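Side-chain contact in sensor protein (Geobacter sulfurreducens PCA, PDB 2R78), which probably acts as a phosphorelay sensor histidine kinase, transferring a phosphoryl group from ATP to a protein histidine, and is represented here by its PAS domain: residues Ser65-Ala68 against Ala69-Ala73. Residues are numbered along the deposited sequence; the frame is centred on the assembly and turned at random.
Sequences SGWA and AASLA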
loop_
_atom_site.group_PDB
_atom_site.type_symbol
_atom_site.label_atom_id
_atom_site.label_comp_id
_atom_site.label_asym_id
_atom_site.label_seq_id
_atom_site.Cartn_x
_atom_site.Cartn_y
_atom_site.Cartn_z
ATOM N N SER B 65 -27.268 -11.772 -3.933
ATOM C CA SER B 65 -27.531 -10.884 -5.077
ATOM C C SER B 65 -26.828 -11.307 -6.346
ATOM O O SER B 65 -27.212 -10.865 -7.436
ATOM C CB SER B 65 -27.075 -9.469 -4.753
ATOM O OG SER B 65 -25.694 -9.448 -4.549
ATOM N N GLY B 66 -25.788 -12.134 -6.228
ATOM C CA GLY B 66 -24.923 -12.458 -7.353
ATOM C C GLY B 66 -23.753 -11.523 -7.555
ATOM O O GLY B 66 -22.958 -11.702 -8.458
ATOM N N TRP B 67 -23.662 -10.495 -6.721
ATOM C CA TRP B 67 -22.590 -9.503 -6.852
ATOM C C TRP B 67 -21.214 -10.199 -6.705
ATOM O O TRP B 67 -20.278 -9.897 -7.427
ATOM C CB TRP B 67 -22.731 -8.410 -5.795
ATOM C CG TRP B 67 -21.609 -7.410 -5.889
ATOM C CD1 TRP B 67 -21.568 -6.290 -6.676
ATOM C CD2 TRP B 67 -20.350 -7.455 -5.199
ATOM N NE1 TRP B 67 -20.376 -5.638 -6.516
ATOM C CE2 TRP B 67 -19.609 -6.314 -5.613
ATOM C CE3 TRP B 67 -19.777 -8.323 -4.252
ATOM C CZ2 TRP B 67 -18.325 -6.050 -5.143
ATOM C CZ3 TRP B 67 -18.520 -8.033 -3.779
ATOM C CH2 TRP B 67 -17.808 -6.909 -4.219
ATOM N N ALA B 68 -21.086 -11.102 -5.738
ATOM C CA ALA B 68 -19.770 -11.721 -5.496
ATOM C C ALA B 68 -19.288 -12.471 -6.744
ATOM O O ALA B 68 -18.172 -12.268 -7.250
ATOM C CB ALA B 68 -19.842 -12.601 -4.275
ATOM N N ALA B 69 -20.162 -13.300 -7.310
ATOM C CA ALA B 69 -19.747 -14.133 -8.436
ATOM C C ALA B 69 -19.533 -13.261 -9.687
ATOM O O ALA B 69 -18.549 -13.440 -10.429
ATOM C CB ALA B 69 -20.789 -15.227 -8.683
ATOM N N ALA B 70 -20.425 -12.290 -9.923
ATOM C CA ALA B 70 -20.308 -11.424 -11.094
ATOM C C ALA B 70 -19.054 -10.520 -11.058
ATOM O O ALA B 70 -18.326 -10.401 -12.052
ATOM C CB ALA B 70 -21.600 -10.602 -11.314
ATOM N N SER B 71 -18.770 -9.935 -9.895
ATOM C CA SER B 71 -17.607 -9.091 -9.733
ATOM C C SER B 71 -16.311 -9.873 -9.865
ATOM O O SER B 71 -15.371 -9.420 -10.510
ATOM C CB SER B 71 -17.665 -8.355 -8.400
ATOM O OG SER B 71 -17.689 -9.230 -7.304
ATOM N N LEU B 72 -16.273 -11.048 -9.257
ATOM C CA LEU B 72 -15.109 -11.933 -9.357
ATOM C C LEU B 72 -14.856 -12.275 -10.844
ATOM O O LEU B 72 -13.741 -12.152 -11.338
ATOM C CB LEU B 72 -15.362 -13.179 -8.537
ATOM C CG LEU B 72 -14.225 -14.193 -8.419
ATOM C CD1 LEU B 72 -13.116 -13.510 -7.649
ATOM C CD2 LEU B 72 -14.707 -15.432 -7.658
ATOM N N ALA B 73 -15.908 -12.644 -11.572
ATOM C CA ALA B 73 -15.783 -12.918 -13.018
ATOM C C ALA B 73 -15.183 -11.737 -13.767
ATOM O O ALA B 73 -14.322 -11.929 -14.639
ATOM C CB ALA B 73 -17.130 -13.315 -13.627
#
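One face of the Trp67 indole carries the Ser71 side chain, one helical turn further on: OG stands 3.6 Å above the indole plane, over the middle of the six-membered ring, and CB makes a CH-pi contact 4.1 Å from the centroid of that ring. With CG anti to the backbone N (chi1 178°), the indole stays beside its own carbonyl carbon, where Ser71 can lie over it. At the indole edge, NE1 is hydrogen-bonded to Glu83 of strand 81-88; Arg85 of that strand makes a cation-pi contact with the ring, and Trp56 meets it with planes about 30° apart. Trp67 O is gripped twice, by Ser71 N at 2.9 Å and by Ser71 OG at 2.7 Å, the two donors arriving from opposite faces of the carbonyl plane. Ser71 OG, set between its backbone N and carbonyl carbon (chi1 61°), thus folds back onto the preceding turn, and it accepts from Trp56 NE1. Gly66 is the N-cap residue, its O accepting from Ala70 N at 3.0 Å; Ser65 OG, just before it, takes Trp67 N at 3.2 Å in an ST turn. Leu72 N to Ala68 O (3.0 Å) continues the helical ladder. Without the indole, as with an alanine here, Glu83 would probably lose its N-H partner and Arg85 its ring, and a gap would open over one side of Ser71. Buried Ser71 OG, donating to Trp67 O and accepting from Trp56 NE1, therefore ties the first turn of helix 67-76 to the Trp56 loop, while the indole joins that turn to strand 81-88, at one end of the chain's antiparallel PAS-fold sheet.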